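Local coordinates for 3-hydroxyisobutyrate dehydrogenase (Thermus thermophilus, PDB 2CVZ), which catalyses the NADP-dependent oxidation of 3-hydroxyisobutyrate, a step of valine catabolism, and belongs to the beta-hydroxyacid dehydrogenase family, at residues Met12-Ala17 / Ala36-Glu41; Glu95-Leu100 / Ala160-Lys165; Val174-Ala179 / Glu258-Ala263. All blocks are in the same frame, centred on the assembly; numbering follows the deposited sequence.

Contact 1: Met12-Ala17 / Ala36-Glu41. With NDP (NADPH dihydro-nicotinamide-adenine-dinucleotide phosphate), chain G.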
loop_
_atom_site.group_PDB
_atom_site.type_symbol
_atom_site.label_atom_id
_atom_site.label_comp_id
_atom_site.label_asym_id
_atom_site.label_seq_id
_atom_site.Cartn_x
_atom_site.Cartn_y
_atom_site.Cartn_z
HETATM N N MSE C 12 -25.936 -10.022 -17.310
HETATM C CA MSE C 12 -26.555 -8.711 -17.446
HETATM C C MSE C 12 -27.417 -8.589 -18.696
HETATM O O MSE C 12 -28.558 -8.131 -18.628
HETATM C CB MSE C 12 -25.482 -7.623 -17.484
HETATM C CG MSE C 12 -24.687 -7.481 -16.206
HETATM SE SE MSE C 12 -25.785 -6.998 -14.687
HETATM C CE MSE C 12 -26.225 -5.199 -15.222
ATOM N N GLY C 13 -26.864 -8.998 -19.834
ATOM C CA GLY C 13 -27.577 -8.899 -21.095
ATOM C C GLY C 13 -28.913 -9.612 -21.188
ATOM O O GLY C 13 -29.866 -9.081 -21.756
ATOM N N TYR C 14 -28.989 -10.821 -20.643
ATOM C CA TYR C 14 -30.230 -11.586 -20.699
ATOM C C TYR C 14 -31.408 -10.788 -20.120
ATOM O O TYR C 14 -32.378 -10.505 -20.827
ATOM C CB TYR C 14 -30.059 -12.918 -19.956
ATOM C CG TYR C 14 -31.146 -13.933 -20.242
ATOM C CD1 TYR C 14 -31.105 -14.730 -21.388
ATOM C CD2 TYR C 14 -32.222 -14.087 -19.371
ATOM C CE1 TYR C 14 -32.118 -15.661 -21.655
ATOM C CE2 TYR C 14 -33.232 -15.007 -19.627
ATOM C CZ TYR C 14 -33.176 -15.789 -20.766
ATOM O OH TYR C 14 -34.185 -16.693 -21.011
ATOM N N PRO C 15 -31.344 -10.407 -18.832
ATOM C CA PRO C 15 -32.469 -9.641 -18.278
ATOM C C PRO C 15 -32.649 -8.269 -18.933
ATOM O O PRO C 15 -33.774 -7.814 -19.130
ATOM C CB PRO C 15 -32.131 -9.551 -16.788
ATOM C CG PRO C 15 -30.629 -9.616 -16.771
ATOM C CD PRO C 15 -30.337 -10.685 -17.791
HETATM N N MSE C 16 -31.542 -7.615 -19.274
HETATM C CA MSE C 16 -31.613 -6.304 -19.914
HETATM C C MSE C 16 -32.401 -6.375 -21.213
HETATM O O MSE C 16 -33.287 -5.551 -21.463
HETATM C CB MSE C 16 -30.206 -5.776 -20.196
HETATM C CG MSE C 16 -29.472 -5.314 -18.958
HETATM SE SE MSE C 16 -27.629 -4.882 -19.351
HETATM C CE MSE C 16 -27.900 -3.245 -20.325
ATOM N N ALA C 17 -32.073 -7.362 -22.041
ATOM C CA ALA C 17 -32.754 -7.540 -23.315
ATOM C C ALA C 17 -34.204 -7.929 -23.060
ATOM O O ALA C 17 -35.067 -7.729 -23.913
ATOM C CB ALA C 17 -32.056 -8.614 -24.139
ATOM N N ALA C 36 -30.261 -17.563 -26.796
ATOM C CA ALA C 36 -31.117 -16.679 -27.576
ATOM C C ALA C 36 -32.499 -17.314 -27.720
ATOM O O ALA C 36 -33.518 -16.644 -27.554
ATOM C CB ALA C 36 -30.504 -16.432 -28.951
ATOM N N LEU C 37 -32.527 -18.610 -28.020
ATOM C CA LEU C 37 -33.790 -19.325 -28.174
ATOM C C LEU C 37 -34.607 -19.270 -26.889
ATOM O O LEU C 37 -35.817 -19.039 -26.923
ATOM C CB LEU C 37 -33.539 -20.792 -28.548
ATOM C CG LEU C 37 -32.942 -21.080 -29.926
ATOM C CD1 LEU C 37 -32.790 -22.584 -30.100
ATOM C CD2 LEU C 37 -33.838 -20.508 -31.016
ATOM N N ARG C 38 -33.943 -19.488 -25.758
ATOM C CA ARG C 38 -34.606 -19.454 -24.465
ATOM C C ARG C 38 -35.174 -18.066 -24.182
ATOM O O ARG C 38 -36.254 -17.910 -23.628
ATOM C CB ARG C 38 -33.580 -19.825 -23.393
ATOM C CG ARG C 38 -34.118 -19.621 -21.978
ATOM C CD ARG C 38 -33.280 -20.363 -20.931
ATOM N NE ARG C 38 -33.154 -19.562 -19.709
ATOM C CZ ARG C 38 -31.918 -19.167 -19.356
ATOM N NH1 ARG C 38 -30.876 -19.497 -20.099
ATOM N NH2 ARG C 38 -31.749 -18.435 -18.250
ATOM N N HIS C 39 -34.422 -17.041 -24.574
ATOM C CA HIS C 39 -34.833 -15.657 -24.356
ATOM C C HIS C 39 -36.110 -15.356 -25.145
ATOM O O HIS C 39 -37.017 -14.684 -24.648
ATOM C CB HIS C 39 -33.699 -14.711 -24.777
ATOM C CG HIS C 39 -33.868 -13.304 -24.292
ATOM N ND1 HIS C 39 -34.674 -12.385 -24.929
ATOM C CD2 HIS C 39 -33.342 -12.663 -23.220
ATOM C CE1 HIS C 39 -34.638 -11.239 -24.270
ATOM N NE2 HIS C 39 -33.838 -11.382 -23.228
ATOM N N GLN C 40 -36.174 -15.859 -26.372
ATOM C CA GLN C 40 -37.347 -15.659 -27.214
ATOM C C GLN C 40 -38.568 -16.273 -26.542
ATOM O O GLN C 40 -39.641 -15.678 -26.521
ATOM C CB GLN C 40 -37.139 -16.308 -28.583
ATOM C CG GLN C 40 -38.375 -16.273 -29.468
ATOM C CD GLN C 40 -38.129 -16.853 -30.843
ATOM O OE1 GLN C 40 -37.149 -16.512 -31.506
ATOM N NE2 GLN C 40 -39.027 -17.726 -31.288
ATOM N N GLU C 41 -38.394 -17.469 -25.988
ATOM C CA GLU C 41 -39.480 -18.166 -25.307
ATOM C C GLU C 41 -39.887 -17.473 -24.012
ATOM O O GLU C 41 -41.058 -17.482 -23.628
ATOM C CB GLU C 41 -39.064 -19.606 -24.990
ATOM C CG GLU C 41 -38.811 -20.473 -26.206
ATOM C CD GLU C 41 -40.054 -20.659 -27.057
ATOM O OE1 GLU C 41 -41.110 -21.030 -26.499
ATOM O OE2 GLU C 41 -39.973 -20.439 -28.282
HETATM P PA NDP G . -21.273 -12.806 -18.649
HETATM O O1A NDP G . -22.403 -13.316 -17.920
HETATM O O2A NDP G . -19.896 -13.411 -18.574
HETATM O O5B NDP G . -21.753 -12.742 -20.213
HETATM C C5B NDP G . -20.831 -12.315 -21.224
HETATM C C4B NDP G . -21.652 -12.390 -22.503
HETATM O O4B NDP G . -20.746 -12.011 -23.574
HETATM C C3B NDP G . -22.247 -13.713 -22.863
HETATM O O3B NDP G . -23.534 -13.497 -23.499
HETATM C C2B NDP G . -21.302 -14.303 -23.837
HETATM O O2B NDP G . -21.769 -15.344 -24.698
HETATM C C1B NDP G . -20.793 -13.071 -24.517
HETATM N N9A NDP G . -19.457 -13.273 -25.141
HETATM C C8A NDP G . -18.225 -13.576 -24.514
HETATM N N7A NDP G . -17.256 -13.676 -25.402
HETATM C C5A NDP G . -17.826 -13.445 -26.624
HETATM C C6A NDP G . -17.335 -13.408 -27.949
HETATM N N6A NDP G . -16.044 -13.634 -28.195
HETATM N N1A NDP G . -18.190 -13.140 -28.969
HETATM C C2A NDP G . -19.499 -12.912 -28.715
HETATM N N3A NDP G . -20.062 -12.924 -27.502
HETATM C C4A NDP G . -19.163 -13.198 -26.485
HETATM O O3 NDP G . -21.090 -11.267 -18.376
HETATM P PN NDP G . -21.828 -10.139 -17.518
HETATM O O1N NDP G . -21.746 -10.554 -16.114
HETATM O O2N NDP G . -23.157 -9.992 -18.199
HETATM O O5D NDP G . -20.947 -8.864 -17.899
HETATM C C5D NDP G . -20.926 -8.304 -19.253
HETATM C C4D NDP G . -20.411 -6.837 -19.131
HETATM O O4D NDP G . -21.220 -6.178 -18.159
HETATM C C3D NDP G . -18.983 -6.771 -18.579
HETATM O O3D NDP G . -18.270 -5.728 -19.258
HETATM C C2D NDP G . -19.161 -6.531 -17.103
HETATM O O2D NDP G . -17.964 -6.007 -16.557
HETATM C C1D NDP G . -20.390 -5.532 -17.190
HETATM N N1N NDP G . -21.189 -5.410 -15.932
HETATM C C2N NDP G . -21.468 -6.593 -15.192
HETATM C C3N NDP G . -22.261 -6.424 -13.985
HETATM C C7N NDP G . -22.606 -7.590 -13.164
HETATM O O7N NDP G . -22.992 -7.503 -11.980
HETATM N N7N NDP G . -22.530 -8.830 -13.684
HETATM C C4N NDP G . -22.693 -5.138 -13.631
HETATM C C5N NDP G . -22.409 -4.020 -14.361
HETATM C C6N NDP G . -21.659 -4.153 -15.512
HETATM P P2B NDP G . -21.928 -16.828 -24.265
HETATM O O1X NDP G . -21.805 -17.553 -25.546
HETATM O O2X NDP G . -23.255 -16.992 -23.612
HETATM O O3X NDP G . -20.804 -17.206 -23.303
#

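Contact 2: Glu95-Leu100 / Ala160-Lys165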
loop_
_atom_site.group_PDB
_atom_site.type_symbol
_atom_site.label_atom_id
_atom_site.label_comp_id
_atom_site.label_asym_id
_atom_site.label_seq_id
_atom_site.Cartn_x
_atom_site.Cartn_y
_atom_site.Cartn_z
ATOM N N GLU C 95 -10.364 4.738 -24.637
ATOM C CA GLU C 95 -9.650 4.938 -25.895
ATOM C C GLU C 95 -10.040 3.965 -27.006
ATOM O O GLU C 95 -10.317 4.382 -28.131
ATOM C CB GLU C 95 -8.137 4.878 -25.664
ATOM C CG GLU C 95 -7.340 5.580 -26.748
ATOM C CD GLU C 95 -7.839 6.997 -26.999
ATOM O OE1 GLU C 95 -7.945 7.774 -26.023
ATOM O OE2 GLU C 95 -8.128 7.334 -28.170
ATOM N N ALA C 96 -10.063 2.672 -26.698
ATOM C CA ALA C 96 -10.425 1.675 -27.696
ATOM C C ALA C 96 -11.847 1.924 -28.189
ATOM O O ALA C 96 -12.169 1.664 -29.348
ATOM C CB ALA C 96 -10.313 0.276 -27.108
ATOM N N SER C 97 -12.697 2.434 -27.305
ATOM C CA SER C 97 -14.078 2.708 -27.670
ATOM C C SER C 97 -14.163 3.903 -28.604
ATOM O O SER C 97 -15.018 3.938 -29.487
ATOM C CB SER C 97 -14.924 2.947 -26.418
ATOM O OG SER C 97 -15.021 1.758 -25.649
ATOM N N ARG C 98 -13.278 4.880 -28.417
ATOM C CA ARG C 98 -13.279 6.060 -29.281
ATOM C C ARG C 98 -12.910 5.663 -30.707
ATOM O O ARG C 98 -13.501 6.153 -31.667
ATOM C CB ARG C 98 -12.284 7.111 -28.789
ATOM C CG ARG C 98 -12.620 7.717 -27.449
ATOM C CD ARG C 98 -11.786 8.964 -27.210
ATOM N NE ARG C 98 -11.899 9.435 -25.834
ATOM C CZ ARG C 98 -11.221 8.928 -24.809
ATOM N NH1 ARG C 98 -10.368 7.931 -24.999
ATOM N NH2 ARG C 98 -11.401 9.419 -23.590
ATOM N N ARG C 99 -11.922 4.786 -30.843
ATOM C CA ARG C 99 -11.512 4.341 -32.167
ATOM C C ARG C 99 -12.647 3.554 -32.802
ATOM O O ARG C 99 -12.889 3.656 -34.004
ATOM C CB ARG C 99 -10.252 3.476 -32.083
ATOM C CG ARG C 99 -8.985 4.267 -31.789
ATOM C CD ARG C 99 -7.745 3.414 -32.012
ATOM N NE ARG C 99 -7.570 2.404 -30.973
ATOM C CZ ARG C 99 -7.146 2.671 -29.742
ATOM N NH1 ARG C 99 -6.850 3.918 -29.395
ATOM N NH2 ARG C 99 -7.014 1.692 -28.859
ATOM N N LEU C 100 -13.345 2.770 -31.987
ATOM C CA LEU C 100 -14.468 1.983 -32.481
ATOM C C LEU C 100 -15.545 2.935 -32.989
ATOM O O LEU C 100 -16.152 2.702 -34.036
ATOM C CB LEU C 100 -15.035 1.101 -31.362
ATOM C CG LEU C 100 -16.288 0.292 -31.712
ATOM C CD1 LEU C 100 -15.991 -0.646 -32.869
ATOM C CD2 LEU C 100 -16.749 -0.490 -30.494
ATOM N N ALA C 160 -16.256 8.797 -21.925
ATOM C CA ALA C 160 -16.501 9.330 -20.588
ATOM C C ALA C 160 -17.371 8.395 -19.757
ATOM O O ALA C 160 -17.219 8.319 -18.541
ATOM C CB ALA C 160 -17.152 10.704 -20.681
ATOM N N GLY C 161 -18.289 7.693 -20.415
ATOM C CA GLY C 161 -19.154 6.770 -19.703
ATOM C C GLY C 161 -18.345 5.615 -19.145
ATOM O O GLY C 161 -18.482 5.254 -17.977
ATOM N N HIS C 162 -17.495 5.034 -19.987
ATOM C CA HIS C 162 -16.652 3.919 -19.572
ATOM C C HIS C 162 -15.713 4.349 -18.450
ATOM O O HIS C 162 -15.421 3.574 -17.543
ATOM C CB HIS C 162 -15.815 3.406 -20.748
ATOM C CG HIS C 162 -16.613 2.710 -21.804
ATOM N ND1 HIS C 162 -17.572 1.764 -21.511
ATOM C CD2 HIS C 162 -16.572 2.798 -23.154
ATOM C CE1 HIS C 162 -18.088 1.299 -22.635
ATOM N NE2 HIS C 162 -17.501 1.910 -23.648
ATOM N N ALA C 163 -15.240 5.587 -18.522
ATOM C CA ALA C 163 -14.332 6.114 -17.510
ATOM C C ALA C 163 -15.015 6.215 -16.151
ATOM O O ALA C 163 -14.459 5.793 -15.138
ATOM C CB ALA C 163 -13.811 7.477 -17.938
ATOM N N VAL C 164 -16.220 6.781 -16.128
ATOM C CA VAL C 164 -16.954 6.912 -14.876
ATOM C C VAL C 164 -17.291 5.536 -14.312
ATOM O O VAL C 164 -17.253 5.324 -13.098
ATOM C CB VAL C 164 -18.258 7.719 -15.070
ATOM C CG1 VAL C 164 -19.078 7.706 -13.791
ATOM C CG2 VAL C 164 -17.923 9.149 -15.461
ATOM N N LYS C 165 -17.618 4.599 -15.195
ATOM C CA LYS C 165 -17.951 3.246 -14.765
ATOM C C LYS C 165 -16.745 2.597 -14.096
ATOM O O LYS C 165 -16.871 1.979 -13.043
ATOM C CB LYS C 165 -18.402 2.392 -15.957
ATOM C CG LYS C 165 -18.605 0.904 -15.638
ATOM C CD LYS C 165 -19.634 0.673 -14.525
ATOM C CE LYS C 165 -19.808 -0.816 -14.234
ATOM N NZ LYS C 165 -20.708 -1.072 -13.069
#

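Contact 3: Val174-Ala179 / Glu258-Ala263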
loop_
_atom_site.group_PDB
_atom_site.type_symbol
_atom_site.label_atom_id
_atom_site.label_comp_id
_atom_site.label_asym_id
_atom_site.label_seq_id
_atom_site.Cartn_x
_atom_site.Cartn_y
_atom_site.Cartn_z
ATOM N N VAL C 174 -12.627 -0.901 -3.453
ATOM C CA VAL C 174 -11.999 -0.419 -2.232
ATOM C C VAL C 174 -12.942 -0.537 -1.039
ATOM O O VAL C 174 -12.563 -1.022 0.026
ATOM C CB VAL C 174 -11.567 1.052 -2.377
ATOM C CG1 VAL C 174 -11.203 1.619 -1.020
ATOM C CG2 VAL C 174 -10.380 1.152 -3.318
ATOM N N ASN C 175 -14.178 -0.085 -1.217
ATOM C CA ASN C 175 -15.151 -0.138 -0.136
ATOM C C ASN C 175 -15.351 -1.559 0.370
ATOM O O ASN C 175 -15.346 -1.808 1.576
ATOM C CB ASN C 175 -16.494 0.428 -0.601
ATOM C CG ASN C 175 -16.410 1.894 -0.987
ATOM O OD1 ASN C 175 -15.412 2.567 -0.719
ATOM N ND2 ASN C 175 -17.466 2.400 -1.610
ATOM N N LEU C 176 -15.522 -2.485 -0.567
ATOM C CA LEU C 176 -15.753 -3.886 -0.245
ATOM C C LEU C 176 -14.569 -4.555 0.442
ATOM O O LEU C 176 -14.737 -5.260 1.435
ATOM C CB LEU C 176 -16.111 -4.649 -1.523
ATOM C CG LEU C 176 -16.281 -6.168 -1.440
ATOM C CD1 LEU C 176 -17.409 -6.526 -0.478
ATOM C CD2 LEU C 176 -16.587 -6.705 -2.831
ATOM N N TRP C 177 -13.370 -4.334 -0.085
ATOM C CA TRP C 177 -12.181 -4.945 0.493
ATOM C C TRP C 177 -11.843 -4.400 1.876
ATOM O O TRP C 177 -11.553 -5.167 2.790
ATOM C CB TRP C 177 -10.987 -4.771 -0.449
ATOM C CG TRP C 177 -9.741 -5.445 0.046
ATOM C CD1 TRP C 177 -8.819 -4.932 0.915
ATOM C CD2 TRP C 177 -9.299 -6.769 -0.272
ATOM N NE1 TRP C 177 -7.832 -5.852 1.155
ATOM C CE2 TRP C 177 -8.100 -6.990 0.440
ATOM C CE3 TRP C 177 -9.800 -7.792 -1.090
ATOM C CZ2 TRP C 177 -7.391 -8.193 0.361
ATOM C CZ3 TRP C 177 -9.094 -8.991 -1.168
ATOM C CH2 TRP C 177 -7.902 -9.178 -0.445
ATOM N N ALA C 178 -11.886 -3.079 2.033
ATOM C CA ALA C 178 -11.578 -2.468 3.322
ATOM C C ALA C 178 -12.554 -2.957 4.382
ATOM O O ALA C 178 -12.167 -3.228 5.520
ATOM C CB ALA C 178 -11.633 -0.945 3.217
ATOM N N ALA C 179 -13.826 -3.057 4.012
ATOM C CA ALA C 179 -14.832 -3.537 4.950
ATOM C C ALA C 179 -14.433 -4.953 5.366
ATOM O O ALA C 179 -14.555 -5.328 6.532
ATOM C CB ALA C 179 -16.199 -3.542 4.295
ATOM N N GLU C 258 -4.101 -4.326 -7.168
ATOM C CA GLU C 258 -3.178 -5.402 -6.825
ATOM C C GLU C 258 -3.787 -6.456 -5.895
ATOM O O GLU C 258 -3.591 -7.660 -6.112
ATOM C CB GLU C 258 -1.900 -4.828 -6.201
ATOM C CG GLU C 258 -1.203 -3.774 -7.062
ATOM C CD GLU C 258 -0.954 -4.234 -8.491
ATOM O OE1 GLU C 258 -0.449 -5.356 -8.680
ATOM O OE2 GLU C 258 -1.255 -3.466 -9.431
ATOM N N VAL C 259 -4.526 -6.026 -4.872
ATOM C CA VAL C 259 -5.127 -6.994 -3.957
ATOM C C VAL C 259 -6.203 -7.833 -4.646
ATOM O O VAL C 259 -6.315 -9.033 -4.389
ATOM C CB VAL C 259 -5.707 -6.317 -2.679
ATOM C CG1 VAL C 259 -4.601 -5.546 -1.960
ATOM C CG2 VAL C 259 -6.875 -5.407 -3.027
ATOM N N TYR C 260 -6.993 -7.225 -5.529
ATOM C CA TYR C 260 -8.010 -8.001 -6.232
ATOM C C TYR C 260 -7.356 -8.942 -7.236
ATOM O O TYR C 260 -7.912 -9.991 -7.558
ATOM C CB TYR C 260 -9.027 -7.082 -6.922
ATOM C CG TYR C 260 -10.141 -6.663 -5.985
ATOM C CD1 TYR C 260 -11.270 -7.468 -5.808
ATOM C CD2 TYR C 260 -10.039 -5.497 -5.229
ATOM C CE1 TYR C 260 -12.268 -7.119 -4.898
ATOM C CE2 TYR C 260 -11.029 -5.141 -4.315
ATOM C CZ TYR C 260 -12.139 -5.957 -4.156
ATOM O OH TYR C 260 -13.111 -5.607 -3.254
ATOM N N GLU C 261 -6.176 -8.574 -7.735
ATOM C CA GLU C 261 -5.468 -9.455 -8.661
ATOM C C GLU C 261 -5.083 -10.702 -7.868
ATOM O O GLU C 261 -5.171 -11.821 -8.373
ATOM C CB GLU C 261 -4.203 -8.791 -9.210
ATOM C CG GLU C 261 -3.421 -9.690 -10.180
ATOM C CD GLU C 261 -4.113 -9.868 -11.525
ATOM O OE1 GLU C 261 -4.089 -10.991 -12.070
ATOM O OE2 GLU C 261 -4.670 -8.882 -12.051
HETATM N N MSE C 262 -4.656 -10.497 -6.624
HETATM C CA MSE C 262 -4.276 -11.603 -5.747
HETATM C C MSE C 262 -5.471 -12.528 -5.568
HETATM O O MSE C 262 -5.353 -13.750 -5.667
HETATM C CB MSE C 262 -3.863 -11.094 -4.367
HETATM C CG MSE C 262 -2.646 -10.197 -4.341
HETATM SE SE MSE C 262 -2.367 -9.567 -2.545
HETATM C CE MSE C 262 -0.928 -8.300 -2.901
ATOM N N ALA C 263 -6.624 -11.937 -5.278
ATOM C CA ALA C 263 -7.830 -12.726 -5.088
ATOM C C ALA C 263 -8.131 -13.532 -6.349
ATOM O O ALA C 263 -8.450 -14.719 -6.272
ATOM C CB ALA C 263 -9.005 -11.812 -4.746
#

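Contact 1: Met12-Ala17 / Ala36-Glu41
The phenol ring of Tyr14 is sandwiched: CD2 of His39 sits over one face, 3.5 Å above the plane and toward the rim, and the guanidinium of Arg38 lies on the opposite face. The two helices involved follow successive strands of the Rossmann fold, and the first, 13-23, is the dinucleotide-binding helix that begins at the glycine-rich turn. With its ring plane at 85° to that of the phenol, His39 makes a T-shaped pair, edge to face. Arg38 stacks almost flat instead, an off-centre cation-pi contact with CZ 4.5 Å from the Tyr14 centroid, while Tyr14 OH is hydrogen-bonded to Glu42. In Tyr14, CG stands anti to the backbone N (chi1 -165°), which swings the ring across to helix 34-43. His39 NE2 also donates to Tyr14 O at 2.9 Å; the bond is bent, yet the acceptor lies in the imidazole plane and the N-H meets a carbonyl lone pair. Ser45 holds ND1 on the other side, so both ring nitrogens are engaged and the ring's rotation is fixed. A leucine in place of His39 would probably leave Tyr14 O and Ser45 OG without this partner and one face of the phenol without its edge-on neighbour. At the other end of the segment the backbone points at the cofactor: Met12 N donates to O2N of the NADPH pyrophosphate at 2.9 Å.

Contact 2: Glu95-Leu100 / Ala160-Lys165
Helix 94-105 of the nucleotide-binding domain meets the first turn of the long helix 160-188 here, where the chain passes from the Rossmann-type domain into the helical one. Ser97 and His162 carry this buried contact by themselves. Ser97 OG approaches the imidazole obliquely, 3.1 Å from His162 CD2 and 3.2 Å from His162 NE2. Both side chains leave their helices toward each other, and His162 has CG anti to its carbonyl carbon (chi1 -70°), which carries the ring out to the serine. The firm polar partners lie just outside: Ser97 OG is hydrogen-bonded to Glu93 O, just ahead of its helix, and His162 NE2 to Tyr111 OH on strand 110-117. Asp113 OD1, on the same strand, takes the backbone N-H of His162. The strand thus grips His162 at both its ring and its backbone. Along the solvent side of helix 94-105, Glu95 OE1 pairs with Arg98 NH1 at 2.6 Å, while the link from its other oxygen to Arg99 is long. The arrangement is that of an interdomain junction in a two-domain dehydrogenase, a Rossmann-side helix resting against the start of the long helix of the C-terminal domain.

Contact 3: Val174-Ala179 / Glu258-Ala263
This is a buried, largely apolar helix-helix contact in the all-helical C-terminal domain, where helix 251-267 crosses the long helix 160-188. The axes of segments 174-179 and 258-263 cross at 71° and stay 11.4 Å apart, and large side chains fill the space between them. Trp177 is central, its indole carried across to the other helix by CG standing anti to the backbone N (chi1 -177°). Val259 CG2 lies over one face of the indole, 4.0 Å from the centroid of the five-membered ring and close to its normal, a clear CH-pi contact; Val259 CB sits over Trp177 CZ2 on the same face. Tyr260 takes the indole differently: the edge of the six-membered ring, at CE3, is directed at the face of the phenol, in a tilted edge-to-face pair with planes at 61°. Beyond the ring, Tyr260 CE2 packs 3.9 Å from Trp177 CB. The phenol reaches back to the first helix, where its OH rests 3.6 Å from Leu176 CB, with the leucine side chain crossing the phenol at about a right angle. That buried hydroxyl is hydrogen-bonded to Ala173 O, which fixes the tip of the ring on the backbone of helix 160-188, and the indole N-H is likewise satisfied, by Glu181 one turn further on. Leucines of helix 229-243 pack on Tyr260, and Leu280 of helix 276-284 on Trp177. Other subunits add to it: Leu252 of the second subunit packs on Trp177, and Glu258 forms a salt bridge with Arg254 of the third subunit. Helices interlocked through such aromatic side chains, with subunits packed around them, fit the helical oligomerisation domain of the beta-hydroxyacid dehydrogenases.

In the fold
From the N terminus, contact 1 comes first: Met12-Ala17 and Ala36-Glu41 close a short loop around strand 26-29, within the nucleotide-binding half. The chain then runs on through the sheet to helix 94-105, and contact 2 closes a longer loop, bringing that helix to the start of helix 160-188. Contact 3 begins further along this same helix and closes on 258-263, after helices and loops but no strand. The three follow in series, none nested or crossing. Helix 160-188 is the shared piece, joining the Rossmann side at contact 2 to the C-terminal core at contact 3; the two centres lie about 24 Å apart. Contacts 1 and 3 sit on opposite sides of the chain's centre.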